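Local coordinates for alginate lyase AlgAT5 (Defluviitalea, PDB 5ZQI), which probably cleaves the polysaccharide alginate by beta-elimination, as a beta-sandwich lyase of polysaccharide lyase family 7, at residues L56-I61 with D100-K105; D60-T65 with Y262-T267. All coordinates share one frame; numbering follows the deposited sequence.

Contact 1: L56-I61 with D100-K105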
ATOM      1  N   LEU A  56     -11.173   1.747  19.618  1.00 25.06           N
ATOM      2  CA  LEU A  56     -11.040   0.852  18.479  1.00 18.43           C
ATOM      3  C   LEU A  56      -9.591   0.741  18.024  1.00 14.50           C
ATOM      4  O   LEU A  56      -8.845   1.725  18.023  1.00 15.97           O
ATOM      5  CB  LEU A  56     -11.882   1.339  17.306  1.00 19.70           C
ATOM      6  CG  LEU A  56     -13.391   1.293  17.495  1.00 24.18           C
ATOM      7  CD1 LEU A  56     -14.057   1.899  16.278  1.00 32.11           C
ATOM      8  CD2 LEU A  56     -13.864  -0.136  17.723  1.00 29.21           C
ATOM      9  N   LEU A  57      -9.212  -0.465  17.604  1.00 12.50           N
ATOM     10  CA  LEU A  57      -7.902  -0.771  17.059  1.00 12.09           C
ATOM     11  C   LEU A  57      -7.990  -0.978  15.561  1.00 10.41           C
ATOM     12  O   LEU A  57      -9.078  -1.247  15.036  1.00 11.14           O
ATOM     13  CB  LEU A  57      -7.333  -2.049  17.687  1.00 10.83           C
ATOM     14  CG  LEU A  57      -7.092  -1.969  19.181  1.00 11.82           C
ATOM     15  CD1 LEU A  57      -6.804  -3.344  19.732  1.00 22.91           C
ATOM     16  CD2 LEU A  57      -5.946  -1.014  19.447  1.00 17.08           C
ATOM     17  N   PRO A  58      -6.894  -0.832  14.821  1.00  8.91           N
ATOM     18  CA  PRO A  58      -6.975  -1.083  13.366  1.00  8.52           C
ATOM     19  C   PRO A  58      -7.607  -2.424  13.005  1.00  9.23           C
ATOM     20  O   PRO A  58      -8.313  -2.524  11.988  1.00  9.50           O
ATOM     21  CB  PRO A  58      -5.507  -0.969  12.928  1.00 10.39           C
ATOM     22  CG  PRO A  58      -4.955   0.092  13.918  1.00 10.62           C
ATOM     23  CD  PRO A  58      -5.573  -0.308  15.234  1.00  8.37           C
ATOM     24  N   SER A  59      -7.362  -3.457  13.803  1.00  8.53           N
ATOM     25  CA  SER A  59      -7.936  -4.777  13.589  1.00 10.38           C
ATOM     26  C   SER A  59      -9.456  -4.820  13.734  1.00 10.25           C
ATOM     27  O   SER A  59     -10.056  -5.801  13.287  1.00 13.33           O
ATOM     28  CB  SER A  59      -7.306  -5.752  14.565  1.00  9.56           C
ATOM     29  OG  SER A  59      -7.622  -5.413  15.909  1.00 11.46           O
ATOM     30  N   ASP A  60     -10.078  -3.787  14.296  1.00 10.91           N
ATOM     31  CA  ASP A  60     -11.528  -3.668  14.359  1.00 12.35           C
ATOM     32  C   ASP A  60     -12.124  -3.056  13.095  1.00 13.20           C
ATOM     33  O   ASP A  60     -13.333  -3.170  12.875  1.00 17.28           O
ATOM     34  CB  ASP A  60     -11.946  -2.775  15.539  1.00 17.11           C
ATOM     35  CG  ASP A  60     -11.601  -3.369  16.901  1.00 17.58           C
ATOM     36  OD1 ASP A  60     -11.953  -4.543  17.157  1.00 20.11           O
ATOM     37  OD2 ASP A  60     -10.990  -2.644  17.714  1.00 21.87           O
ATOM     38  N   ILE A  61     -11.312  -2.375  12.292  1.00 11.49           N
ATOM     39  CA  ILE A  61     -11.755  -1.687  11.080  1.00 11.82           C
ATOM     40  C   ILE A  61     -11.483  -2.521   9.845  1.00 11.26           C
ATOM     41  O   ILE A  61     -12.333  -2.645   8.966  1.00 12.14           O
ATOM     42  CB  ILE A  61     -11.063  -0.306  10.963  1.00 11.42           C
ATOM     43  CG1 ILE A  61     -11.344   0.547  12.199  1.00 16.58           C
ATOM     44  CG2 ILE A  61     -11.493   0.370   9.646  1.00 12.47           C
ATOM     45  CD1 ILE A  61     -12.766   0.891  12.374  1.00 21.22           C
ATOM     46  N   ASP A 100     -13.684   5.180  11.555  1.00 12.94           N
ATOM     47  CA  ASP A 100     -14.081   4.388  10.398  1.00 12.20           C
ATOM     48  C   ASP A 100     -12.969   4.146   9.377  1.00 10.72           C
ATOM     49  O   ASP A 100     -13.250   3.632   8.293  1.00 12.04           O
ATOM     50  CB  ASP A 100     -15.289   5.024   9.691  1.00 15.80           C
ATOM     51  CG  ASP A 100     -15.044   6.428   9.180  1.00 14.04           C
ATOM     52  OD1 ASP A 100     -13.954   6.987   9.325  1.00 14.35           O
ATOM     53  OD2 ASP A 100     -16.023   6.989   8.609  1.00 22.21           O
ATOM     54  N   ALA A 101     -11.721   4.476   9.677  1.00  9.76           N
ATOM     55  CA  ALA A 101     -10.619   4.162   8.779  1.00  8.55           C
ATOM     56  C   ALA A 101      -9.339   4.036   9.584  1.00  8.88           C
ATOM     57  O   ALA A 101      -9.239   4.530  10.707  1.00 10.49           O
ATOM     58  CB  ALA A 101     -10.453   5.220   7.690  1.00  9.10           C
ATOM     59  N   VAL A 102      -8.366   3.357   8.996  1.00  7.80           N
ATOM     60  CA  VAL A 102      -7.039   3.208   9.594  1.00  7.31           C
ATOM     61  C   VAL A 102      -6.081   4.187   8.936  1.00  5.73           C
ATOM     62  O   VAL A 102      -5.948   4.209   7.704  1.00  6.53           O
ATOM     63  CB  VAL A 102      -6.515   1.771   9.440  1.00  7.52           C
ATOM     64  CG1 VAL A 102      -5.123   1.614  10.040  1.00  7.26           C
ATOM     65  CG2 VAL A 102      -7.443   0.774  10.099  1.00  8.37           C
ATOM     66  N   VAL A 103      -5.408   4.971   9.759  1.00  7.73           N
ATOM     67  CA  VAL A 103      -4.414   5.953   9.349  1.00  6.98           C
ATOM     68  C   VAL A 103      -3.048   5.285   9.276  1.00  6.03           C
ATOM     69  O   VAL A 103      -2.617   4.626  10.236  1.00  8.12           O
ATOM     70  CB  VAL A 103      -4.378   7.121  10.347  1.00  6.87           C
ATOM     71  CG1 VAL A 103      -3.272   8.130   9.942  1.00 10.35           C
ATOM     72  CG2 VAL A 103      -5.711   7.798  10.455  1.00  8.77           C
ATOM     73  N   PHE A 104      -2.380   5.436   8.124  1.00  7.44           N
ATOM     74  CA  PHE A 104      -1.009   4.971   7.906  1.00  6.42           C
ATOM     75  C   PHE A 104      -0.164   6.215   7.647  1.00  7.22           C
ATOM     76  O   PHE A 104      -0.449   6.970   6.711  1.00  7.58           O
ATOM     77  CB  PHE A 104      -0.891   4.023   6.715  1.00  5.26           C
ATOM     78  CG  PHE A 104      -1.663   2.736   6.836  1.00  7.72           C
ATOM     79  CD1 PHE A 104      -3.036   2.702   6.601  1.00  8.33           C
ATOM     80  CD2 PHE A 104      -1.015   1.550   7.129  1.00  5.35           C
ATOM     81  CE1 PHE A 104      -3.713   1.492   6.687  1.00  8.12           C
ATOM     82  CE2 PHE A 104      -1.693   0.367   7.213  1.00  6.94           C
ATOM     83  CZ  PHE A 104      -3.038   0.331   6.992  1.00  7.95           C
ATOM     84  N   LYS A 105       0.905   6.393   8.422  1.00  6.07           N
ATOM     85  CA  LYS A 105       1.814   7.530   8.276  1.00  7.43           C
ATOM     86  C   LYS A 105       3.243   7.025   8.197  1.00  6.84           C
ATOM     87  O   LYS A 105       3.646   6.215   9.020  1.00  7.51           O
ATOM     88  CB  LYS A 105       1.663   8.515   9.452  1.00  7.01           C
ATOM     89  CG  LYS A 105       2.728   9.605   9.476  1.00  7.65           C
ATOM     90  CD  LYS A 105       2.481  10.602  10.591  1.00 12.90           C
ATOM     91  CE  LYS A 105       3.654  11.571  10.716  1.00 15.01           C
ATOM     92  NZ  LYS A 105       3.478  12.610  11.756  1.00 20.86           N
TER

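Contact 2: D60-T65 with Y262-T267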
ATOM      1  N   ASP A  60     -10.078  -3.787  14.296  1.00 10.91           N
ATOM      2  CA  ASP A  60     -11.528  -3.668  14.359  1.00 12.35           C
ATOM      3  C   ASP A  60     -12.124  -3.056  13.095  1.00 13.20           C
ATOM      4  O   ASP A  60     -13.333  -3.170  12.875  1.00 17.28           O
ATOM      5  CB  ASP A  60     -11.946  -2.775  15.539  1.00 17.11           C
ATOM      6  CG  ASP A  60     -11.601  -3.369  16.901  1.00 17.58           C
ATOM      7  OD1 ASP A  60     -11.953  -4.543  17.157  1.00 20.11           O
ATOM      8  OD2 ASP A  60     -10.990  -2.644  17.714  1.00 21.87           O
ATOM      9  N   ILE A  61     -11.312  -2.375  12.292  1.00 11.49           N
ATOM     10  CA  ILE A  61     -11.755  -1.687  11.080  1.00 11.82           C
ATOM     11  C   ILE A  61     -11.483  -2.521   9.845  1.00 11.26           C
ATOM     12  O   ILE A  61     -12.333  -2.645   8.966  1.00 12.14           O
ATOM     13  CB  ILE A  61     -11.063  -0.306  10.963  1.00 11.42           C
ATOM     14  CG1 ILE A  61     -11.344   0.547  12.199  1.00 16.58           C
ATOM     15  CG2 ILE A  61     -11.493   0.370   9.646  1.00 12.47           C
ATOM     16  CD1 ILE A  61     -12.766   0.891  12.374  1.00 21.22           C
ATOM     17  N   LEU A  62     -10.275  -3.081   9.767  1.00 10.01           N
ATOM     18  CA  LEU A  62      -9.823  -3.890   8.648  1.00  9.57           C
ATOM     19  C   LEU A  62      -9.570  -5.308   9.138  1.00  9.90           C
ATOM     20  O   LEU A  62      -9.205  -5.515  10.299  1.00 12.07           O
ATOM     21  CB  LEU A  62      -8.534  -3.323   8.044  1.00 10.49           C
ATOM     22  CG  LEU A  62      -8.588  -1.866   7.604  1.00  9.61           C
ATOM     23  CD1 LEU A  62      -7.149  -1.507   7.109  1.00 13.45           C
ATOM     24  CD2 LEU A  62      -9.623  -1.567   6.588  1.00 12.21           C
ATOM     25  N   ASP A  63      -9.801  -6.284   8.256  1.00 11.42           N
ATOM     26  CA  ASP A  63      -9.506  -7.689   8.556  1.00  9.85           C
ATOM     27  C   ASP A  63      -8.007  -7.866   8.387  1.00 10.13           C
ATOM     28  O   ASP A  63      -7.521  -7.975   7.255  1.00  9.22           O
ATOM     29  CB  ASP A  63     -10.268  -8.626   7.630  1.00 10.87           C
ATOM     30  CG  ASP A  63      -9.991 -10.079   7.910  1.00 13.39           C
ATOM     31  OD1 ASP A  63      -9.177 -10.370   8.807  1.00 14.21           O
ATOM     32  OD2 ASP A  63     -10.584 -10.936   7.206  1.00 21.18           O
ATOM     33  N   LEU A  64      -7.268  -7.901   9.497  1.00  9.03           N
ATOM     34  CA  LEU A  64      -5.813  -7.960   9.443  1.00  7.56           C
ATOM     35  C   LEU A  64      -5.260  -9.370   9.560  1.00  9.09           C
ATOM     36  O   LEU A  64      -4.033  -9.550   9.637  1.00  8.78           O
ATOM     37  CB  LEU A  64      -5.209  -7.052  10.506  1.00  9.90           C
ATOM     38  CG  LEU A  64      -5.504  -5.560  10.352  1.00 12.39           C
ATOM     39  CD1 LEU A  64      -4.873  -4.803  11.575  1.00 11.34           C
ATOM     40  CD2 LEU A  64      -5.013  -4.994   9.045  1.00 10.58           C
ATOM     41  N   THR A  65      -6.129 -10.377   9.538  1.00  9.97           N
ATOM     42  CA  THR A  65      -5.732 -11.760   9.737  1.00  9.50           C
ATOM     43  C   THR A  65      -4.536 -12.159   8.884  1.00 11.09           C
ATOM     44  O   THR A  65      -3.588 -12.773   9.382  1.00 12.16           O
ATOM     45  CB  THR A  65      -6.922 -12.664   9.432  1.00 12.65           C
ATOM     46  OG1 THR A  65      -8.043 -12.297  10.253  1.00 17.38           O
ATOM     47  CG2 THR A  65      -6.575 -14.143   9.660  1.00 14.30           C
ATOM     48  N   TYR A 262     -10.345   2.751   4.485  1.00  8.17           N
ATOM     49  CA  TYR A 262     -11.684   2.454   4.989  1.00  9.15           C
ATOM     50  C   TYR A 262     -12.076   0.997   4.826  1.00  8.77           C
ATOM     51  O   TYR A 262     -12.729   0.435   5.716  1.00 10.74           O
ATOM     52  CB  TYR A 262     -12.702   3.326   4.239  1.00 10.23           C
ATOM     53  CG  TYR A 262     -12.681   4.774   4.607  1.00 11.17           C
ATOM     54  CD1 TYR A 262     -11.736   5.630   4.073  1.00 15.29           C
ATOM     55  CD2 TYR A 262     -13.597   5.289   5.519  1.00 12.73           C
ATOM     56  CE1 TYR A 262     -11.688   6.890   4.475  1.00 17.33           C
ATOM     57  CE2 TYR A 262     -13.583   6.601   5.882  1.00 15.47           C
ATOM     58  CZ  TYR A 262     -12.627   7.379   5.414  1.00 16.60           C
ATOM     59  OH  TYR A 262     -12.611   8.760   5.741  1.00 21.06           O
ATOM     60  N   ASN A 263     -11.672   0.373   3.717  1.00  9.25           N
ATOM     61  CA  ASN A 263     -11.974  -1.017   3.431  1.00  8.61           C
ATOM     62  C   ASN A 263     -10.807  -1.584   2.640  1.00  9.48           C
ATOM     63  O   ASN A 263     -10.156  -0.871   1.870  1.00  8.19           O
ATOM     64  CB  ASN A 263     -13.293  -1.179   2.631  1.00  9.89           C
ATOM     65  CG  ASN A 263     -14.527  -0.686   3.391  1.00 11.47           C
ATOM     66  OD1 ASN A 263     -15.046  -1.348   4.303  1.00 14.45           O
ATOM     67  ND2 ASN A 263     -14.999   0.492   3.019  1.00 14.61           N
ATOM     68  N   LEU A 264     -10.552  -2.866   2.833  1.00  8.87           N
ATOM     69  CA  LEU A 264      -9.411  -3.572   2.261  1.00  6.83           C
ATOM     70  C   LEU A 264      -9.809  -5.034   2.148  1.00  8.06           C
ATOM     71  O   LEU A 264     -10.206  -5.638   3.149  1.00 14.80           O
ATOM     72  CB  LEU A 264      -8.168  -3.419   3.133  1.00  9.26           C
ATOM     73  CG  LEU A 264      -6.894  -4.109   2.658  1.00  9.17           C
ATOM     74  CD1 LEU A 264      -6.439  -3.550   1.336  1.00 10.39           C
ATOM     75  CD2 LEU A 264      -5.802  -3.903   3.726  1.00 10.62           C
ATOM     76  N   VAL A 265      -9.703  -5.595   0.949  1.00  6.85           N
ATOM     77  CA  VAL A 265     -10.006  -7.004   0.729  1.00  7.64           C
ATOM     78  C   VAL A 265      -9.035  -7.597  -0.281  1.00  7.17           C
ATOM     79  O   VAL A 265      -8.682  -6.971  -1.279  1.00  8.19           O
ATOM     80  CB  VAL A 265     -11.467  -7.238   0.269  1.00  9.60           C
ATOM     81  CG1 VAL A 265     -11.728  -6.696  -1.109  1.00 18.35           C
ATOM     82  CG2 VAL A 265     -11.866  -8.706   0.353  1.00 11.36           C
ATOM     83  N   VAL A 266      -8.598  -8.816   0.009  1.00  7.11           N
ATOM     84  CA  VAL A 266      -7.822  -9.648  -0.907  1.00  7.86           C
ATOM     85  C   VAL A 266      -8.577 -10.949  -1.101  1.00  7.75           C
ATOM     86  O   VAL A 266      -9.019 -11.565  -0.120  1.00  9.95           O
ATOM     87  CB  VAL A 266      -6.406  -9.911  -0.378  1.00  8.17           C
ATOM     88  CG1 VAL A 266      -5.737 -11.028  -1.150  1.00  9.73           C
ATOM     89  CG2 VAL A 266      -5.572  -8.645  -0.486  1.00 10.05           C
ATOM     90  N   THR A 267      -8.739 -11.346  -2.363  1.00  7.55           N
ATOM     91  CA  THR A 267      -9.352 -12.623  -2.678  1.00 10.16           C
ATOM     92  C   THR A 267      -8.491 -13.405  -3.664  1.00  9.52           C
ATOM     93  O   THR A 267      -7.777 -12.837  -4.502  1.00  9.19           O
ATOM     94  CB  THR A 267     -10.756 -12.465  -3.289  1.00  9.50           C
ATOM     95  OG1 THR A 267     -10.679 -11.881  -4.592  1.00 13.34           O
ATOM     96  CG2 THR A 267     -11.684 -11.657  -2.419  1.00  9.84           C
TER
HETATM   97  O   HOH W   1     -13.664  -2.254   6.594  1.00 15.03           O
HETATM   98  O   HOH W   2      -7.969  -7.234   4.536  1.00  9.48           O
HETATM   99  O   HOH W   3     -10.539  -5.336   5.709  1.00 25.33           O

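Contact 1: L56-I61 with D100-K105
Val102 projects from the start of its strand against Pro58 and Ile61, two apolar residues of the short helical turn 58-61. From CB, its two methyls divide the work. CG1, anti to the backbone N (chi1 179°), meets the proline ring 3.9 Å from Pro58 CB and a little farther from CG. CG2, beside the backbone N, touches both residues of the turn: Pro58 CA at 3.8 Å and, roughly at right angles to that direction, Ile61 CB at 3.9 Å. The side chains of Pro58 and Val102 cross at about a right angle, with both valine methyls against Pro58 CB. Ile61 extends the contact to the residues just before the strand, its CG2 4.0 Å from Ala101 CA and near the carbonyl oxygen of Asp100. In the beta-sandwich, strand 102-107 runs between strands 93-95 and 256-269 of one sheet, and Phe93 and Val95 of the first of these also pack on the turn. No hydrogen bond joins the two segments; polar bonds instead shape the turn itself. Ile61 N donates to Pro58 O at 3.0 Å, and Asp60 folds its carboxylate back so that OD2 receives Leu57 N at 2.8 Å. This bond is nearly straight (176°) and enters on the anti side, 18° out of the carboxylate plane. Asn96 OD1 takes the backbone N-H groups of both Asp100 and Ala101, just ahead of the strand.

Contact 2: D60-T65 with Y262-T267
One face of the peptide group joining Tyr262 to Asn263 is covered by Leu62, whose CD2 stands over it, 3.8 Å from Tyr262 O and 4.0 Å from Tyr262 C. On the same side, Ile61 CG2 approaches that oxygen obliquely. The tyrosine ring turns away; Ala101 CB stands over one of its faces, Arg204 makes a cation-pi contact with it and Lys150 NZ bonds to OH. The Asn263 amide has its two ends differently engaged: ND2 goes to Asp148 OD2, while OD1 and Ile61 O both lie within hydrogen-bonding distance of water 1 (2.8 and 2.7 Å), which bridges the segments. Tyr262 and Asn263 together face Asp148 in a classic beta bulge, where the last long strand of the sandwich turns a corner. Beyond it, Leu264 CB comes 4.2 Å from Leu62 CD2. The Leu264 carbonyl is linked to the loop through water: water 3 accepts from Asp63 N (2.8 Å) and donates to Leu264 O, while water 2 donates to both Asp63 O and Leu264 O. Asp63 OD1 meanwhile forms an Asx turn with Thr65 N, 3.1 Å away, and receives Thr65 OG1 on its syn lone pair at 2.7 Å.

From the N terminus the chain first makes the helical turn 58-61 and then runs on into the loop 62-65, so both contacts leave from one short stretch and share Asp60 and Ile61. Contact 1 closes a loop of about 40 residues at strand 102-107; contact 2 closes one of about 200 at strand 256-269, and the larger loop takes in nearly all of the smaller. The two target strands are neighbours in one sheet, and the contacts touch: Val102 CG2 lies 3.8 Å from Leu62 CD1. Leu64 reaches Leu123 of the other sheet, as Leu264 does from its own strand, so the N-terminal segment meets both layers.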